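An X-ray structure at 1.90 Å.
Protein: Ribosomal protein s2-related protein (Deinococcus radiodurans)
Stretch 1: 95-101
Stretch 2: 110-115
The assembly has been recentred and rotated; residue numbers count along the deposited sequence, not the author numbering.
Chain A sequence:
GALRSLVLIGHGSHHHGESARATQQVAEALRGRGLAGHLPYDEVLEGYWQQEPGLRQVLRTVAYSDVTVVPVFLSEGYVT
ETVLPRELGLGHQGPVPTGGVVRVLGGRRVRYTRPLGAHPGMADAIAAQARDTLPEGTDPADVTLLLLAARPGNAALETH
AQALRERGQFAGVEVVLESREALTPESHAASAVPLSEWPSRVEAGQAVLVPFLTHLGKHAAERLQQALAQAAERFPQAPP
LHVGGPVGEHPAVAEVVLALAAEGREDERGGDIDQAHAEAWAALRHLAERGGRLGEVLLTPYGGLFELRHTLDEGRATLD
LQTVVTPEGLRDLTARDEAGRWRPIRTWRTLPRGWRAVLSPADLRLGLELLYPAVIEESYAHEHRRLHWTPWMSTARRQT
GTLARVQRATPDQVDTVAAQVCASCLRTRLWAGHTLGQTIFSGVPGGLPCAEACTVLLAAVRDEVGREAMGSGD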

ATOM      1  N   PRO A  95       4.490 -38.896 -13.842  1.00 31.59           N
ATOM      2  CA  PRO A  95       3.514 -39.087 -14.885  1.00 30.43           C
ATOM      3  C   PRO A  95       2.129 -39.320 -14.394  1.00 29.41           C
ATOM      4  O   PRO A  95       1.914 -40.179 -13.565  1.00 28.93           O
ATOM      5  CB  PRO A  95       4.054 -40.334 -15.603  1.00 30.62           C
ATOM      6  CG  PRO A  95       5.525 -40.002 -15.659  1.00 33.12           C
ATOM      7  CD  PRO A  95       5.768 -39.578 -14.204  1.00 30.94           C
ATOM      8  N   VAL A  96       1.211 -38.513 -14.888  1.00 29.08           N
ATOM      9  CA  VAL A  96      -0.202 -38.729 -14.697  1.00 30.04           C
ATOM     10  C   VAL A  96      -0.739 -39.477 -15.939  1.00 30.47           C
ATOM     11  O   VAL A  96      -0.640 -38.997 -17.068  1.00 31.53           O
ATOM     12  CB  VAL A  96      -0.969 -37.401 -14.578  1.00 28.97           C
ATOM     13  CG1 VAL A  96      -2.495 -37.610 -14.439  1.00 29.01           C
ATOM     14  CG2 VAL A  96      -0.420 -36.582 -13.416  1.00 28.35           C
ATOM     15  N   PRO A  97      -1.376 -40.624 -15.723  1.00 31.89           N
ATOM     16  CA  PRO A  97      -1.858 -41.422 -16.844  1.00 32.12           C
ATOM     17  C   PRO A  97      -3.132 -40.890 -17.375  1.00 32.62           C
ATOM     18  O   PRO A  97      -3.809 -40.135 -16.686  1.00 32.87           O
ATOM     19  CB  PRO A  97      -2.100 -42.764 -16.191  1.00 32.83           C
ATOM     20  CG  PRO A  97      -2.452 -42.416 -14.788  1.00 33.69           C
ATOM     21  CD  PRO A  97      -1.604 -41.288 -14.431  1.00 32.01           C
ATOM     22  N   THR A  98      -3.471 -41.257 -18.606  1.00 33.45           N
ATOM     23  CA  THR A  98      -4.758 -40.888 -19.199  1.00 33.58           C
ATOM     24  C   THR A  98      -5.827 -41.304 -18.213  1.00 33.68           C
ATOM     25  O   THR A  98      -5.720 -42.342 -17.607  1.00 34.71           O
ATOM     26  CB  THR A  98      -4.963 -41.617 -20.564  1.00 33.97           C
ATOM     27  OG1 THR A  98      -3.907 -41.250 -21.454  1.00 34.53           O
ATOM     28  CG2 THR A  98      -6.295 -41.297 -21.213  1.00 33.72           C
ATOM     29  N   GLY A  99      -6.822 -40.453 -17.980  1.00 34.32           N
ATOM     30  CA  GLY A  99      -7.840 -40.805 -17.012  1.00 34.65           C
ATOM     31  C   GLY A  99      -7.620 -40.330 -15.567  1.00 35.42           C
ATOM     32  O   GLY A  99      -8.537 -40.449 -14.725  1.00 36.58           O
ATOM     33  N   GLY A 100      -6.410 -39.864 -15.260  1.00 34.41           N
ATOM     34  CA  GLY A 100      -6.155 -39.104 -14.039  1.00 33.86           C
ATOM     35  C   GLY A 100      -5.708 -39.893 -12.832  1.00 33.57           C
ATOM     36  O   GLY A 100      -5.534 -41.070 -12.885  1.00 32.25           O
ATOM     37  N   VAL A 101      -5.397 -39.143 -11.795  1.00 33.89           N
ATOM     38  CA  VAL A 101      -5.060 -39.595 -10.451  1.00 33.71           C
ATOM     39  C   VAL A 101      -6.280 -39.302  -9.562  1.00 33.03           C
ATOM     40  O   VAL A 101      -6.780 -38.171  -9.526  1.00 30.76           O
ATOM     41  CB  VAL A 101      -3.893 -38.783  -9.917  1.00 33.89           C
ATOM     42  CG1 VAL A 101      -3.627 -39.109  -8.443  1.00 36.83           C
ATOM     43  CG2 VAL A 101      -2.657 -39.090 -10.707  1.00 34.81           C
ATOM     44  N   VAL A 110     -11.557 -36.489  -5.684  1.00 30.20           N
ATOM     45  CA  VAL A 110     -10.879 -35.610  -6.606  1.00 30.03           C
ATOM     46  C   VAL A 110     -10.174 -36.471  -7.646  1.00 28.15           C
ATOM     47  O   VAL A 110      -9.394 -37.361  -7.288  1.00 27.28           O
ATOM     48  CB  VAL A 110      -9.777 -34.803  -5.852  1.00 28.95           C
ATOM     49  CG1 VAL A 110      -9.165 -33.753  -6.752  1.00 28.71           C
ATOM     50  CG2 VAL A 110     -10.362 -34.186  -4.582  1.00 30.96           C
ATOM     51  N   ARG A 111     -10.410 -36.139  -8.902  1.00 27.82           N
ATOM     52  CA  ARG A 111      -9.648 -36.675 -10.055  1.00 27.79           C
ATOM     53  C   ARG A 111      -8.854 -35.534 -10.713  1.00 25.54           C
ATOM     54  O   ARG A 111      -9.422 -34.546 -11.173  1.00 26.93           O
ATOM     55  CB  ARG A 111     -10.623 -37.293 -11.052  1.00 26.84           C
ATOM     56  CG  ARG A 111      -9.990 -38.072 -12.146  1.00 30.04           C
ATOM     57  CD  ARG A 111     -11.080 -38.882 -12.912  1.00 33.83           C
ATOM     58  NE  ARG A 111     -10.927 -38.564 -14.318  1.00 39.67           N
ATOM     59  CZ  ARG A 111     -11.760 -37.822 -15.037  1.00 42.47           C
ATOM     60  NH1 ARG A 111     -12.896 -37.334 -14.537  1.00 43.32           N
ATOM     61  NH2 ARG A 111     -11.429 -37.594 -16.292  1.00 43.24           N
ATOM     62  N   TYR A 112      -7.549 -35.700 -10.714  1.00 24.77           N
ATOM     63  CA  TYR A 112      -6.578 -34.794 -11.314  1.00 23.81           C
ATOM     64  C   TYR A 112      -6.180 -35.328 -12.685  1.00 23.44           C
ATOM     65  O   TYR A 112      -5.659 -36.452 -12.808  1.00 23.11           O
ATOM     66  CB  TYR A 112      -5.374 -34.664 -10.385  1.00 23.53           C
ATOM     67  CG  TYR A 112      -4.260 -33.740 -10.851  1.00 24.25           C
ATOM     68  CD1 TYR A 112      -4.419 -32.362 -10.844  1.00 26.43           C
ATOM     69  CD2 TYR A 112      -3.041 -34.240 -11.290  1.00 23.65           C
ATOM     70  CE1 TYR A 112      -3.393 -31.514 -11.239  1.00 25.82           C
ATOM     71  CE2 TYR A 112      -2.006 -33.376 -11.693  1.00 22.96           C
ATOM     72  CZ  TYR A 112      -2.203 -32.015 -11.658  1.00 22.68           C
ATOM     73  OH  TYR A 112      -1.222 -31.126 -12.073  1.00 24.50           O
ATOM     74  N   THR A 113      -6.489 -34.562 -13.729  1.00 25.03           N
ATOM     75  CA  THR A 113      -6.247 -35.035 -15.100  1.00 23.42           C
ATOM     76  C   THR A 113      -4.841 -34.644 -15.610  1.00 24.84           C
ATOM     77  O   THR A 113      -4.083 -33.883 -14.981  1.00 24.42           O
ATOM     78  CB  THR A 113      -7.284 -34.513 -16.110  1.00 24.60           C
ATOM     79  OG1 THR A 113      -7.063 -33.115 -16.421  1.00 21.00           O
ATOM     80  CG2 THR A 113      -8.709 -34.667 -15.604  1.00 21.73           C
ATOM     81  N   ARG A 114      -4.531 -35.183 -16.790  1.00 24.56           N
ATOM     82  CA  ARG A 114      -3.405 -34.756 -17.573  1.00 24.78           C
ATOM     83  C   ARG A 114      -3.679 -33.346 -17.961  1.00 23.32           C
ATOM     84  O   ARG A 114      -4.836 -32.874 -17.969  1.00 23.83           O
ATOM     85  CB  ARG A 114      -3.254 -35.687 -18.788  1.00 24.25           C
ATOM     86  CG  ARG A 114      -2.819 -37.045 -18.355  1.00 28.04           C
ATOM     87  CD  ARG A 114      -2.595 -37.974 -19.576  1.00 29.36           C
ATOM     88  NE  ARG A 114      -1.411 -37.585 -20.358  1.00 33.36           N
ATOM     89  CZ  ARG A 114      -1.013 -38.204 -21.482  1.00 34.56           C
ATOM     90  NH1 ARG A 114      -1.720 -39.228 -21.980  1.00 34.03           N
ATOM     91  NH2 ARG A 114       0.051 -37.761 -22.132  1.00 33.24           N
ATOM     92  N   PRO A 115      -2.617 -32.612 -18.250  1.00 23.71           N
ATOM     93  CA  PRO A 115      -2.771 -31.252 -18.694  1.00 22.76           C
ATOM     94  C   PRO A 115      -3.326 -31.048 -20.086  1.00 22.92           C
ATOM     95  O   PRO A 115      -3.180 -31.929 -20.974  1.00 21.16           O
ATOM     96  CB  PRO A 115      -1.367 -30.704 -18.583  1.00 24.09           C
ATOM     97  CG  PRO A 115      -0.488 -31.839 -18.376  1.00 24.41           C
ATOM     98  CD  PRO A 115      -1.214 -33.022 -18.118  1.00 23.58           C
TER
HETATM   99  O   HOH W   1      -6.355 -37.348 -18.134  1.00 30.72           O

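The contact is anchored where Val 101 meets Tyr 112 as an antiparallel hydrogen-bonded pair. Each residue gives its amide and takes one in return: Val 101 N donates to Tyr 112 O at 2.9 Å, and Tyr 112 N donates to Val 101 O at 2.8 Å, the latter nearly linear at 171°. Val 101 O also receives a CA-H...O contact from Arg 111 CA at 3.3 Å, a common supplement between antiparallel strands. The side chains of Val 101 and Tyr 112 lie on the same face of the sheet, with Val 101 CB 4.4 Å from Tyr 112 CB, so a branched aliphatic residue and an aromatic one cover the paired backbone with apolar surface.

Just before this pair the chain reverses in a type II turn from Pro 97 to Gly 100, closed by Gly 100 N donating to Pro 97 O at 3.0 Å. Gly 99, with phi/psi of 93/-13, occupies the turn position where a CB would be jammed against the preceding carbonyl oxygen. Gly 100 also has positive phi, and it has a second reason to be glycine: Gly 100 CA lies 3.0 Å from Tyr 112 O, and an ideal CB would clash with that oxygen and with Arg 111 CG.

The turn exposes polar groups that the two arginines and a water engage. Arg 111 NE donates to Gly 99 O at 3.1 Å, the acceptor lying at the guanidinium edge, near its plane. Although its CA-to-CB bond points sideways, the long side chain brings its end to the turn, while NH1 and NH2 are satisfied elsewhere in the structure. Arg 114 follows the same principle: Arg 114 NH1 donates to Thr 98 OG1 at 3.0 Å, again at the guanidinium edge, and NE and NH2 find partners elsewhere. Since the arginine is the donor, the threonine hydroxyl serves here as acceptor. The angles of 145° and 140° show that both bonds are somewhat bent. Water 1 accepts from Gly 99 N and from Arg 114 N, each at 3.1 Å, and so links the two stretches by satisfying one backbone amide from each.

Val 96 fills the apolar side of the contact. The CA-to-CB bond of Val 96 points toward the other stretch; Val 96 CG2 lies 4.0 Å from Tyr 112 CE2, at the ring edge and near its plane, and Val 96 CG1 lies 4.0 Å from Arg 114 CG. Arginine therefore suits its place twice, with methylenes for packing and a guanidinium for hydrogen bonding. The CA-to-CB bond of Thr 113 points away from the other stretch, and Thr 113 OG1 donates to Arg 114 O at 2.7 Å, satisfying the hydroxyl within its own stretch.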